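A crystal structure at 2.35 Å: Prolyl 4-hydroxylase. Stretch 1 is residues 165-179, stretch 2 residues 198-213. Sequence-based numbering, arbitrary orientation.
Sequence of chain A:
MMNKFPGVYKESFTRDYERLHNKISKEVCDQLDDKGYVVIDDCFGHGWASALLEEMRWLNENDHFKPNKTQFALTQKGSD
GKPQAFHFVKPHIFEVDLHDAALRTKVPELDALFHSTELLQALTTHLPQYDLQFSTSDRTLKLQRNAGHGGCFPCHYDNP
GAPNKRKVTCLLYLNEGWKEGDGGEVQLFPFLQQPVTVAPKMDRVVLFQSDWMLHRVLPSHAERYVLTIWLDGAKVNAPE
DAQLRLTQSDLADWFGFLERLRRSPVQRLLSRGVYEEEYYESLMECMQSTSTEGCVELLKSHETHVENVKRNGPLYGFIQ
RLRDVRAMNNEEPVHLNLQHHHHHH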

# COMPACT_ATOMS: atom_id res chain seq x y z
N LYS A 165 -5.80 3.05 -11.82
CA LYS A 165 -5.77 4.46 -11.56
C LYS A 165 -5.21 4.92 -10.22
O LYS A 165 -5.09 6.08 -9.99
N ARG A 166 -4.86 3.98 -9.37
CA ARG A 166 -4.38 4.29 -8.02
C ARG A 166 -3.06 5.03 -7.99
O ARG A 166 -2.12 4.68 -8.69
N LYS A 167 -3.02 6.07 -7.17
CA LYS A 167 -1.82 6.88 -6.98
C LYS A 167 -1.29 6.78 -5.54
O LYS A 167 -0.12 6.51 -5.34
N VAL A 168 -2.14 7.00 -4.54
CA VAL A 168 -1.75 6.89 -3.14
C VAL A 168 -2.46 5.77 -2.41
O VAL A 168 -3.68 5.65 -2.48
N THR A 169 -1.70 4.92 -1.72
CA THR A 169 -2.28 3.90 -0.87
C THR A 169 -2.28 4.35 0.58
O THR A 169 -1.27 4.83 1.08
N CYS A 170 -3.42 4.21 1.25
CA CYS A 170 -3.55 4.62 2.63
C CYS A 170 -4.08 3.47 3.47
O CYS A 170 -5.22 3.02 3.30
N LEU A 171 -3.23 2.98 4.36
CA LEU A 171 -3.56 1.83 5.19
C LEU A 171 -3.78 2.25 6.64
O LEU A 171 -2.92 2.89 7.24
N LEU A 172 -4.93 1.90 7.20
CA LEU A 172 -5.18 2.07 8.62
C LEU A 172 -5.23 0.73 9.32
O LEU A 172 -6.10 -0.11 9.04
N TYR A 173 -4.29 0.53 10.25
CA TYR A 173 -4.18 -0.73 10.97
C TYR A 173 -4.92 -0.65 12.32
O TYR A 173 -4.93 0.39 12.98
N LEU A 174 -5.52 -1.77 12.70
CA LEU A 174 -6.48 -1.79 13.78
C LEU A 174 -6.36 -3.05 14.64
O LEU A 174 -7.36 -3.68 14.96
N ASN A 175 -5.13 -3.40 15.00
CA ASN A 175 -4.89 -4.58 15.83
C ASN A 175 -4.30 -4.18 17.18
O ASN A 175 -3.12 -3.81 17.28
N GLU A 176 -5.12 -4.22 18.24
CA GLU A 176 -4.66 -3.71 19.53
C GLU A 176 -3.78 -4.70 20.27
O GLU A 176 -4.04 -5.90 20.30
N GLY A 177 -2.70 -4.18 20.86
CA GLY A 177 -1.76 -5.02 21.56
C GLY A 177 -1.09 -6.01 20.64
O GLY A 177 -0.78 -7.13 21.05
N TRP A 178 -0.89 -5.61 19.38
CA TRP A 178 -0.09 -6.40 18.44
C TRP A 178 1.26 -6.66 19.11
O TRP A 178 1.79 -5.78 19.78
N LYS A 179 1.79 -7.87 18.95
CA LYS A 179 3.07 -8.22 19.56
C LYS A 179 3.94 -8.90 18.52
O LYS A 179 3.43 -9.48 17.55
N VAL A 198 6.94 -2.95 8.69
CA VAL A 198 6.06 -2.09 9.45
C VAL A 198 4.98 -2.92 10.15
O VAL A 198 4.13 -3.53 9.49
N ALA A 199 5.01 -2.96 11.47
CA ALA A 199 4.03 -3.72 12.24
C ALA A 199 2.65 -3.10 12.09
O ALA A 199 2.53 -1.88 12.04
N PRO A 200 1.61 -3.92 12.01
CA PRO A 200 0.26 -3.37 11.85
C PRO A 200 -0.38 -2.94 13.18
O PRO A 200 -1.42 -3.46 13.59
N LYS A 201 0.25 -1.99 13.86
CA LYS A 201 -0.26 -1.54 15.16
C LYS A 201 -1.54 -0.74 15.05
O LYS A 201 -1.78 -0.05 14.06
N MSE A 202 -2.37 -0.89 16.08
CA MSE A 202 -3.61 -0.16 16.26
C MSE A 202 -3.40 1.33 16.01
O MSE A 202 -2.48 1.93 16.58
N ASP A 203 -4.23 1.90 15.15
CA ASP A 203 -4.26 3.34 14.90
C ASP A 203 -2.97 3.83 14.22
O ASP A 203 -2.62 5.01 14.29
N ARG A 204 -2.28 2.92 13.55
CA ARG A 204 -1.15 3.30 12.71
C ARG A 204 -1.59 3.45 11.26
O ARG A 204 -2.28 2.59 10.72
N VAL A 205 -1.16 4.54 10.63
CA VAL A 205 -1.45 4.81 9.23
C VAL A 205 -0.17 4.70 8.39
O VAL A 205 0.86 5.28 8.75
N VAL A 206 -0.22 3.94 7.30
CA VAL A 206 0.87 3.93 6.33
C VAL A 206 0.36 4.52 5.02
O VAL A 206 -0.71 4.15 4.54
N LEU A 207 1.10 5.48 4.47
CA LEU A 207 0.83 6.02 3.15
C LEU A 207 1.99 5.61 2.31
O LEU A 207 3.14 5.71 2.78
N PHE A 208 1.71 5.13 1.10
CA PHE A 208 2.78 4.93 0.15
C PHE A 208 2.34 5.10 -1.32
O PHE A 208 1.15 5.24 -1.61
N GLN A 209 3.30 5.15 -2.22
CA GLN A 209 3.03 5.36 -3.64
C GLN A 209 2.45 4.09 -4.27
O GLN A 209 3.11 3.06 -4.29
N SER A 210 1.23 4.15 -4.79
CA SER A 210 0.64 2.97 -5.39
C SER A 210 1.43 2.52 -6.64
O SER A 210 1.58 1.31 -6.86
N ASP A 211 1.96 3.47 -7.43
CA ASP A 211 2.62 3.10 -8.68
C ASP A 211 4.15 2.94 -8.61
O ASP A 211 4.75 2.51 -9.59
N TRP A 212 4.79 3.27 -7.49
CA TRP A 212 6.21 2.91 -7.40
C TRP A 212 6.72 2.46 -6.05
O TRP A 212 7.90 2.64 -5.76
N MSE A 213 5.86 1.87 -5.23
CA MSE A 213 6.31 1.23 -4.00
C MSE A 213 6.03 -0.27 -3.97
O MSE A 213 4.89 -0.70 -3.74

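Strand 166-173 and the strand that ends at Gln209 run antiparallel (166° between directions, 4.7 Å between axes at closest approach); within each extended strand, side chains alternate between the two faces, and bridged residues share a face. On the face carrying Leu171, Val206 and Phe208, Leu171 (m, t) sets CD1 3.5 Å from CE2 of Phe208, at the ring edge. Phe208, with chi1 p and chi2 81°, turns its face to Thr169, whose CB lies 3.8 Å from the ring centroid and 20° off the normal (CH-pi). Tyr173 (m) extends this row: its ring edge meets Val206 (CE2 to CG2, 3.7 Å), while Pro200 CB covers one face, 3.9 Å from the centroid. On the other face, Cys170 (t) places SG 3.5 Å from CD2 of Leu207 (m, t), and Leu172 (t, p) brings CD1 4.0 Å from CG2 of Val205.

Beyond the strands, one face of Trp178 (t, chi2 92°) receives Ala199 CB and Pro200 CD, at 3.6 and 3.7 Å from its six- and five-membered ring centroids. Selenomethionine Met202 sets SE 3.7 Å from CD2 of Leu174.

At one polar end, Asn175 ND2 donates to Pro200 O (2.9 Å, 166°). At the other, Ser210 OG donates to Thr169 OG1 (2.8 Å), and Lys167 (t, p, t, 123°) curls back: NZ salt-bridges Asp211 OD1 and hydrogen-bonds Gln209 OE1, both 2.7 Å.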

# COMPACT_ATOMS: atom_id res chain seq x y z
CB LYS A 165 -7.21 4.99 -11.67
CG LYS A 165 -7.90 4.75 -12.99
CD LYS A 165 -7.07 5.32 -14.12
CE LYS A 165 -6.45 6.62 -13.71
NZ LYS A 165 -5.58 7.17 -14.76
CB ARG A 166 -4.25 3.01 -7.22
CG ARG A 166 -5.55 2.33 -6.97
CD ARG A 166 -5.25 0.89 -6.62
NE ARG A 166 -6.43 0.13 -6.21
CZ ARG A 166 -6.40 -1.17 -5.94
NH1 ARG A 166 -5.25 -1.86 -6.04
NH2 ARG A 166 -7.52 -1.78 -5.57
CB LYS A 167 -2.12 8.34 -7.34
CG LYS A 167 -0.92 9.28 -7.20
CD LYS A 167 0.22 8.74 -8.05
CE LYS A 167 1.55 9.38 -7.72
NZ LYS A 167 2.50 8.30 -7.34
CB VAL A 168 -2.03 8.20 -2.36
CG1 VAL A 168 -1.62 8.05 -0.89
CG2 VAL A 168 -1.30 9.37 -3.01
CB THR A 169 -1.52 2.57 -0.98
OG1 THR A 169 -1.59 2.09 -2.33
CG2 THR A 169 -2.10 1.55 0.00
CB CYS A 170 -4.47 5.83 2.77
SG CYS A 170 -4.77 6.23 4.52
CB LEU A 171 -2.45 0.78 5.10
CG LEU A 171 -2.24 0.12 3.72
CD1 LEU A 171 -0.95 -0.65 3.67
CD2 LEU A 171 -3.37 -0.83 3.42
CB LEU A 172 -6.49 2.82 8.87
CG LEU A 172 -6.92 2.90 10.35
CD1 LEU A 172 -5.86 3.49 11.27
CD2 LEU A 172 -8.22 3.67 10.50
CB TYR A 173 -2.71 -1.11 11.16
CG TYR A 173 -2.06 -1.49 9.84
CD1 TYR A 173 -2.52 -2.59 9.13
CD2 TYR A 173 -1.05 -0.71 9.29
CE1 TYR A 173 -1.96 -2.94 7.92
CE2 TYR A 173 -0.49 -1.04 8.07
CZ TYR A 173 -0.95 -2.17 7.40
OH TYR A 173 -0.42 -2.52 6.19
CB LEU A 174 -7.90 -1.66 13.22
CG LEU A 174 -8.26 -0.32 12.56
CD1 LEU A 174 -9.58 -0.37 11.84
CD2 LEU A 174 -8.31 0.77 13.60
CB ASN A 175 -3.97 -5.55 15.09
CG ASN A 175 -4.38 -5.74 13.62
OD1 ASN A 175 -5.42 -6.34 13.32
ND2 ASN A 175 -3.57 -5.19 12.71
CB GLU A 176 -5.84 -3.30 20.42
CG GLU A 176 -5.70 -1.85 20.89
CD GLU A 176 -6.56 -1.52 22.08
OE1 GLU A 176 -7.79 -1.73 22.01
OE2 GLU A 176 -5.99 -1.02 23.09
CB TRP A 178 0.09 -5.68 17.09
CG TRP A 178 0.94 -6.46 16.11
CD1 TRP A 178 0.51 -7.35 15.16
CD2 TRP A 178 2.37 -6.46 16.03
NE1 TRP A 178 1.58 -7.88 14.48
CE2 TRP A 178 2.74 -7.35 14.99
CE3 TRP A 178 3.38 -5.77 16.71
CZ2 TRP A 178 4.06 -7.58 14.63
CZ3 TRP A 178 4.72 -6.01 16.35
CH2 TRP A 178 5.04 -6.91 15.32
CB LYS A 179 2.87 -9.15 20.77
CG LYS A 179 2.27 -10.50 20.40
CD LYS A 179 1.93 -11.38 21.60
CE LYS A 179 1.34 -12.72 21.13
NZ LYS A 179 2.37 -13.51 20.37
CB VAL A 198 5.40 -1.02 8.53
CG1 VAL A 198 4.57 -0.04 9.34
CG2 VAL A 198 6.48 -0.29 7.73
CB ALA A 199 4.45 -3.79 13.72
CB PRO A 200 -0.51 -4.54 11.23
CG PRO A 200 0.12 -5.73 11.89
CD PRO A 200 1.59 -5.40 12.04
CB LYS A 201 0.80 -0.72 15.87
CG LYS A 201 2.02 -1.55 16.15
CD LYS A 201 3.04 -0.84 16.99
CE LYS A 201 4.04 -1.88 17.54
NZ LYS A 201 5.38 -1.30 17.76
CB MSE A 202 -4.15 -0.40 17.68
CG MSE A 202 -5.42 0.37 18.07
SE MSE A 202 -6.95 -0.05 16.96
CE MSE A 202 -8.42 0.03 18.26
CB ASP A 203 -4.52 4.10 16.20
CG ASP A 203 -4.99 5.51 15.95
OD1 ASP A 203 -5.53 5.75 14.84
OD2 ASP A 203 -4.82 6.38 16.84
CB ARG A 204 -0.04 2.26 12.82
CG ARG A 204 1.05 2.42 11.77
CD ARG A 204 2.18 1.45 12.04
NE ARG A 204 3.08 1.94 13.08
CZ ARG A 204 4.10 1.24 13.58
NH1 ARG A 204 4.33 -0.01 13.16
NH2 ARG A 204 4.88 1.79 14.50
CB VAL A 205 -2.09 6.23 9.04
CG1 VAL A 205 -2.04 6.65 7.59
CG2 VAL A 205 -3.51 6.24 9.54
CB VAL A 206 1.43 2.52 6.07
CG1 VAL A 206 2.67 2.60 5.16
CG2 VAL A 206 1.77 1.82 7.36
CB LEU A 207 0.71 7.54 3.13
CG LEU A 207 -0.23 8.22 4.12
CD1 LEU A 207 -0.18 9.71 3.92
CD2 LEU A 207 -1.66 7.71 3.96
CB PHE A 208 3.45 3.56 0.40
CG PHE A 208 2.56 2.34 0.27
CD1 PHE A 208 2.26 1.81 -0.98
CD2 PHE A 208 2.14 1.65 1.39
CE1 PHE A 208 1.48 0.64 -1.11
CE2 PHE A 208 1.37 0.48 1.27
CZ PHE A 208 1.05 -0.03 0.01
CB GLN A 209 4.31 5.76 -4.37
CG GLN A 209 5.07 6.91 -3.69
CD GLN A 209 4.48 8.28 -4.02
OE1 GLN A 209 3.61 8.40 -4.90
NE2 GLN A 209 4.92 9.32 -3.31
CB SER A 210 -0.82 3.21 -5.73
OG SER A 210 -1.52 3.73 -4.58
CB ASP A 211 2.29 4.08 -9.80
CG ASP A 211 2.47 5.51 -9.38
OD1 ASP A 211 2.63 5.78 -8.17
OD2 ASP A 211 2.43 6.38 -10.28
CB TRP A 212 7.10 4.06 -7.90
CG TRP A 212 6.90 5.46 -7.38
CD1 TRP A 212 6.07 6.42 -7.92
CD2 TRP A 212 7.62 6.11 -6.32
NE1 TRP A 212 6.20 7.60 -7.22
CE2 TRP A 212 7.14 7.44 -6.24
CE3 TRP A 212 8.59 5.69 -5.41
CZ2 TRP A 212 7.62 8.36 -5.30
CZ3 TRP A 212 9.08 6.60 -4.48
CH2 TRP A 212 8.59 7.93 -4.43
CB MSE A 213 5.68 1.91 -2.78
CG MSE A 213 6.09 1.30 -1.47
SE MSE A 213 8.05 1.30 -1.19
CE MSE A 213 8.41 3.20 -1.41